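Local coordinates for imine reductase (PDB 4D3D), which catalyses the NADPH-dependent, S-selective reduction of the cyclic imine 2-methylpyrroline, at the interface of chains A and B. Sequence-based numbering; all coordinates share one arbitrary frame. Chains: chain A/B, Imine reductase.

Contacts 1 and 2 are neighbours, with the centres of their C-alpha atoms about 9 Å apart, whereas contact 3 lies about 21 Å from contact 1 and about 22 Å from contact 2. Helix 182-210 runs through the whole set: chain A lends its last turns to contacts 1 and 2, chain B its N-terminal part to contact 1, and both chains lend it to contact 3, where helix 215-242 joins. Contact 2 adds the short C-terminal helix 300-304 of chain B. Because the interface is two-fold symmetric, each contact recurs with the chains exchanged, probably holding the intertwined helical halves along much of their length.

Contact 1: the interface of chains A and B. Residues chain A 204, 207-208, 211; chain B 185, 189, 192.
The C-terminal turns of helix 182-210 in chain A, together with A:Asn211 in the loop that follows, pack against the N-terminal part of the same helix in chain B. In imine reductases this long helix links the Rossmann-type NADPH domain to the helical C-terminal domain. B:Ile189 sits at the centre with its two branches divided. Its CG1 lies between the backbone N and the carbonyl carbon (chi1 66°), which sends CD1 to within 3.9 Å of the methyl CB of A:Ala208, while the CG2 methyl meets CG2 of A:Ile207 at 3.7 Å. The A:Ala204 methyl CB faces the backbone, 3.6 Å from the carbonyl O of B:Ile189. One turn earlier, B:Leu185 slides past A:Asn211 in the opposite direction: its CD2 lies 3.7 Å from CB of A:Asn211, and its CD1 lies 3.6 Å from the amide ND2. That amide is fixed from within chain A, since ND2 donates a 3.0 Å, nearly straight hydrogen bond to O of A:Ile207. The acceptor lies in the amide plane, whereas the donor stands above the carbonyl plane. At the opposite end, carboxylate OD2 of B:Asp192 lies 3.4 Å from the backbone N of A:Ala204, with CD1 of A:Ile207 beside it.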
loop_
_atom_site.group_PDB
_atom_site.type_symbol
_atom_site.label_atom_id
_atom_site.label_comp_id
_atom_site.label_asym_id
_atom_site.label_seq_id
_atom_site.Cartn_x
_atom_site.Cartn_y
_atom_site.Cartn_z
ATOM N N ALA A 204 -2.797 4.165 -8.951
ATOM C CA ALA A 204 -3.947 3.385 -9.366
ATOM C C ALA A 204 -5.124 4.302 -9.748
ATOM O O ALA A 204 -5.837 4.049 -10.735
ATOM C CB ALA A 204 -4.358 2.390 -8.287
ATOM N N ILE A 207 -4.726 5.936 -13.133
ATOM C CA ILE A 207 -5.104 4.956 -14.191
ATOM C C ILE A 207 -6.671 4.958 -14.300
ATOM O O ILE A 207 -7.255 5.023 -15.388
ATOM C CB ILE A 207 -4.553 3.530 -13.934
ATOM C CG1 ILE A 207 -3.017 3.536 -13.906
ATOM C CG2 ILE A 207 -5.090 2.575 -14.972
ATOM C CD1 ILE A 207 -2.435 2.199 -13.451
ATOM N N ALA A 208 -7.353 4.812 -13.171
ATOM C CA ALA A 208 -8.831 4.769 -13.159
ATOM C C ALA A 208 -9.430 5.994 -13.827
ATOM O O ALA A 208 -10.275 5.939 -14.706
ATOM C CB ALA A 208 -9.263 4.634 -11.695
ATOM N N ASN A 211 -9.277 6.249 -17.593
ATOM C CA ASN A 211 -10.236 5.279 -18.198
ATOM C C ASN A 211 -11.694 5.669 -17.949
ATOM O O ASN A 211 -12.640 4.910 -18.291
ATOM C CB ASN A 211 -9.999 3.852 -17.658
ATOM C CG ASN A 211 -8.831 3.167 -18.349
ATOM O OD1 ASN A 211 -9.027 2.467 -19.363
ATOM N ND2 ASN A 211 -7.604 3.361 -17.840
ATOM N N LEU B 185 -9.908 -3.222 -15.859
ATOM C CA LEU B 185 -9.494 -1.982 -15.201
ATOM C C LEU B 185 -9.512 -2.181 -13.695
ATOM O O LEU B 185 -8.474 -1.977 -13.032
ATOM C CB LEU B 185 -10.330 -0.812 -15.569
ATOM C CG LEU B 185 -9.898 0.513 -14.817
ATOM C CD1 LEU B 185 -8.550 1.086 -15.248
ATOM C CD2 LEU B 185 -11.052 1.448 -14.995
ATOM N N ILE B 189 -5.960 -2.262 -11.429
ATOM C CA ILE B 189 -5.649 -1.118 -10.474
ATOM C C ILE B 189 -5.620 -1.666 -9.003
ATOM O O ILE B 189 -4.834 -1.166 -8.192
ATOM C CB ILE B 189 -6.601 0.083 -10.650
ATOM C CG1 ILE B 189 -8.021 -0.232 -10.283
ATOM C CG2 ILE B 189 -6.424 0.646 -12.061
ATOM C CD1 ILE B 189 -8.943 1.002 -10.458
ATOM N N ASP B 192 -2.102 -3.123 -8.736
ATOM C CA ASP B 192 -1.118 -2.056 -8.607
ATOM C C ASP B 192 -0.917 -1.781 -7.054
ATOM O O ASP B 192 0.237 -1.743 -6.564
ATOM C CB ASP B 192 -1.670 -0.829 -9.385
ATOM C CG ASP B 192 -0.683 0.301 -9.567
ATOM O OD1 ASP B 192 0.524 0.125 -9.335
ATOM O OD2 ASP B 192 -1.237 1.377 -9.979
#

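Contact 2: the interface of chains A and B. Residues chain A 202-203, 206, 271; chain B 300, 303-304.
The short C-terminal helix 300-304 of chain B, through B:Phe303 and B:Ile300, lies against the last turns of the interdomain helix 182-210 of chain A, with A:Ile271 from a loop closing one side. B:Phe303 and A:His203 form an edge-to-face pair, their planes turned 84° and their centroids 5.1 Å apart. With CG of A:His203 anti to the backbone N (chi1 -175°), the imidazole swings so that its edge meets the phenyl ring, CD2 lying 3.7 Å from CD1 of B:Phe303. CB of A:His203 lies above the same face, offset toward the rim. A:Leu202 comes at the phenyl edge instead, its CB in the ring plane and 3.9 Å from CE2. On the next turn, the methyl of A:Ala206 rests against both chain B side chains, its CB 4.0 Å from both CG1 of B:Ile300 and CB of B:Phe303. Further along, A:Ile271 covers the end of the short helix: its CG2 approaches the carbonyl O of B:Phe303 to 3.5 Å, and its CD1 reaches CA of B:Lys304 at 3.9 Å. The contact thereby clasps the C-terminal segment of one subunit onto the helical core of the other, probably steadying the dimer.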
loop_
_atom_site.group_PDB
_atom_site.type_symbol
_atom_site.label_atom_id
_atom_site.label_comp_id
_atom_site.label_asym_id
_atom_site.label_seq_id
_atom_site.Cartn_x
_atom_site.Cartn_y
_atom_site.Cartn_z
ATOM N N LEU A 202 -2.667 6.590 -5.286
ATOM C CA LEU A 202 -2.783 7.722 -6.174
ATOM C C LEU A 202 -2.432 7.308 -7.596
ATOM O O LEU A 202 -3.109 7.718 -8.527
ATOM C CB LEU A 202 -1.906 8.890 -5.750
ATOM C CG LEU A 202 -2.308 9.498 -4.386
ATOM C CD1 LEU A 202 -1.276 10.510 -4.009
ATOM C CD2 LEU A 202 -3.662 10.207 -4.433
ATOM N N HIS A 203 -1.448 6.419 -7.711
ATOM C CA HIS A 203 -1.065 5.907 -9.059
ATOM C C HIS A 203 -2.222 5.082 -9.701
ATOM O O HIS A 203 -2.616 5.317 -10.874
ATOM C CB HIS A 203 0.190 5.039 -8.891
ATOM C CG HIS A 203 0.706 4.590 -10.176
ATOM N ND1 HIS A 203 0.326 3.392 -10.769
ATOM C CD2 HIS A 203 1.603 5.171 -10.989
ATOM C CE1 HIS A 203 0.941 3.310 -11.938
ATOM N NE2 HIS A 203 1.715 4.370 -12.090
ATOM N N ALA A 206 -4.991 7.422 -10.738
ATOM C CA ALA A 206 -4.702 8.120 -11.990
ATOM C C ALA A 206 -5.076 7.226 -13.228
ATOM O O ALA A 206 -5.606 7.790 -14.258
ATOM C CB ALA A 206 -3.260 8.507 -12.035
ATOM N N ILE A 271 -0.062 6.966 -18.030
ATOM C CA ILE A 271 0.318 7.309 -16.632
ATOM C C ILE A 271 1.807 7.074 -16.406
ATOM O O ILE A 271 2.419 6.186 -17.038
ATOM C CB ILE A 271 -0.633 6.556 -15.681
ATOM C CG1 ILE A 271 -2.111 6.974 -15.849
ATOM C CG2 ILE A 271 -0.200 6.623 -14.179
ATOM C CD1 ILE A 271 -2.359 8.467 -15.883
ATOM N N ILE B 300 -0.917 13.298 -7.708
ATOM C CA ILE B 300 -1.658 12.667 -8.793
ATOM C C ILE B 300 -1.409 13.405 -10.113
ATOM O O ILE B 300 -1.410 12.814 -11.173
ATOM C CB ILE B 300 -3.127 12.490 -8.430
ATOM C CG1 ILE B 300 -3.702 11.367 -9.320
ATOM C CG2 ILE B 300 -3.856 13.750 -8.579
ATOM C CD1 ILE B 300 -5.101 10.943 -8.991
ATOM N N PHE B 303 1.614 11.759 -11.647
ATOM C CA PHE B 303 1.286 10.478 -12.246
ATOM C C PHE B 303 0.539 10.703 -13.589
ATOM O O PHE B 303 0.738 9.936 -14.539
ATOM C CB PHE B 303 0.490 9.639 -11.299
ATOM C CG PHE B 303 1.253 9.142 -10.099
ATOM C CD1 PHE B 303 2.556 8.692 -10.211
ATOM C CD2 PHE B 303 0.691 9.110 -8.829
ATOM C CE1 PHE B 303 3.246 8.217 -9.132
ATOM C CE2 PHE B 303 1.406 8.637 -7.719
ATOM C CZ PHE B 303 2.666 8.147 -7.874
ATOM N N LYS B 304 -0.286 11.751 -13.642
ATOM C CA LYS B 304 -1.162 12.010 -14.781
ATOM C C LYS B 304 -0.313 12.468 -15.909
ATOM O O LYS B 304 -0.630 12.136 -17.042
ATOM C CB LYS B 304 -2.217 13.134 -14.514
ATOM C CG LYS B 304 -3.316 12.734 -13.576
#

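Contact 3: the interface of chains A and B. Residues chain A 193, 229-230, 233; chain B 198, 201, 222-223, 226.
Helices 182-210 and 215-242 of chain A meet the same two helices of chain B in the helical core of the imine reductase dimer. A:Val233, on helix 215-242, is wedged between B:Tyr201 and B:Met226: CG1 meets the rim of the tyrosine, whereas CG2 is shared between the ring face and the B:Met226 thioether. CG1 stands anti to the backbone N (chi1 173°) and reaches the hydroxyl-bearing end of the tyrosine, 3.7 Å from CE1. The other methyl, CG2, sits over the middle of the phenol face, 3.9 Å from the ring centroid, in a CH-pi contact, and also lies 3.7 Å from SD of B:Met226. The B:Met226 chain is extended beyond CG, which brings its thioether against helix 215-242 of chain A, where SD also lies 3.8 Å from CB of A:Leu229. Nearer its root, CB of the same methionine packs on CG of the A:Pro230 ring at 3.9 Å, the two side chains running past each other in opposite directions; CB of B:Ser223 packs against CB of A:Pro230. B:Met198, bent at both later torsions, turns its SD to CD2 of A:Leu229 at 4.1 Å. A:Ile193 completes the patch, laying CG1 along the backbone of B:Tyr201, 4.1 Å from CA, with CD1 next to the methyl of B:Ala222. This largely apolar interlock probably holds the helical parts of the two subunits together in the dimer typical of imine reductases.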
loop_
_atom_site.group_PDB
_atom_site.type_symbol
_atom_site.label_atom_id
_atom_site.label_comp_id
_atom_site.label_asym_id
_atom_site.label_seq_id
_atom_site.Cartn_x
_atom_site.Cartn_y
_atom_site.Cartn_z
ATOM N N ILE A 193 5.762 2.000 4.826
ATOM C CA ILE A 193 4.486 1.400 4.341
ATOM C C ILE A 193 3.470 2.531 3.961
ATOM O O ILE A 193 2.900 2.547 2.872
ATOM C CB ILE A 193 3.868 0.448 5.373
ATOM C CG1 ILE A 193 4.770 -0.789 5.522
ATOM C CG2 ILE A 193 2.522 -0.001 4.920
ATOM C CD1 ILE A 193 4.280 -1.774 6.615
ATOM N N LEU A 229 -4.848 -6.640 3.249
ATOM C CA LEU A 229 -3.445 -6.839 3.345
ATOM C C LEU A 229 -2.994 -7.466 4.664
ATOM O O LEU A 229 -2.068 -8.287 4.673
ATOM C CB LEU A 229 -2.670 -5.552 3.006
ATOM C CG LEU A 229 -2.905 -5.028 1.562
ATOM C CD1 LEU A 229 -2.053 -3.847 1.257
ATOM C CD2 LEU A 229 -2.789 -6.110 0.467
ATOM N N PRO A 230 -3.585 -7.065 5.798
ATOM C CA PRO A 230 -3.116 -7.733 7.055
ATOM C C PRO A 230 -3.271 -9.256 7.058
ATOM O O PRO A 230 -2.495 -9.931 7.702
ATOM C CB PRO A 230 -3.995 -7.111 8.115
ATOM C CG PRO A 230 -4.352 -5.713 7.542
ATOM C CD PRO A 230 -4.485 -5.926 6.050
ATOM N N VAL A 233 -0.106 -10.499 5.503
ATOM C CA VAL A 233 0.969 -10.300 6.440
ATOM C C VAL A 233 0.895 -11.390 7.560
ATOM O O VAL A 233 1.889 -11.959 7.838
ATOM C CB VAL A 233 0.930 -8.892 7.066
ATOM C CG1 VAL A 233 1.956 -8.762 8.178
ATOM C CG2 VAL A 233 1.259 -7.850 5.986
ATOM N N MET B 198 2.469 -4.523 -0.759
ATOM C CA MET B 198 3.128 -5.687 -0.151
ATOM C C MET B 198 4.646 -5.659 -0.266
ATOM O O MET B 198 5.390 -6.042 0.692
ATOM C CB MET B 198 2.563 -6.973 -0.735
ATOM C CG MET B 198 1.191 -7.281 -0.227
ATOM S SD MET B 198 0.911 -7.412 1.553
ATOM C CE MET B 198 1.981 -8.800 1.942
ATOM N N TYR B 201 5.879 -3.493 2.572
ATOM C CA TYR B 201 5.876 -4.326 3.800
ATOM C C TYR B 201 7.162 -5.133 3.889
ATOM O O TYR B 201 7.875 -5.112 4.919
ATOM C CB TYR B 201 4.672 -5.211 3.901
ATOM C CG TYR B 201 4.834 -6.283 4.911
ATOM C CD1 TYR B 201 4.840 -5.994 6.276
ATOM C CD2 TYR B 201 5.190 -7.596 4.507
ATOM C CE1 TYR B 201 5.115 -6.996 7.224
ATOM C CE2 TYR B 201 5.441 -8.603 5.414
ATOM C CZ TYR B 201 5.417 -8.329 6.763
ATOM O OH TYR B 201 5.680 -9.327 7.723
ATOM N N ALA B 222 2.600 -3.396 11.565
ATOM C CA ALA B 222 2.335 -3.457 10.072
ATOM C C ALA B 222 0.840 -3.605 9.834
ATOM O O ALA B 222 0.248 -2.923 8.958
ATOM C CB ALA B 222 3.121 -4.630 9.396
ATOM N N SER B 223 0.161 -4.501 10.556
ATOM C CA SER B 223 -1.256 -4.668 10.391
ATOM C C SER B 223 -2.037 -3.432 10.674
ATOM O O SER B 223 -2.944 -3.089 9.923
ATOM C CB SER B 223 -1.822 -5.844 11.243
ATOM O OG SER B 223 -1.146 -7.002 10.866
ATOM N N MET B 226 -1.662 -0.830 7.862
ATOM C CA MET B 226 -2.450 -1.212 6.691
ATOM C C MET B 226 -3.937 -1.021 6.844
ATOM O O MET B 226 -4.617 -0.502 5.961
ATOM C CB MET B 226 -2.186 -2.671 6.330
ATOM C CG MET B 226 -0.789 -2.837 5.860
ATOM S SD MET B 226 -0.300 -4.550 5.745
ATOM C CE MET B 226 1.024 -4.330 4.640
#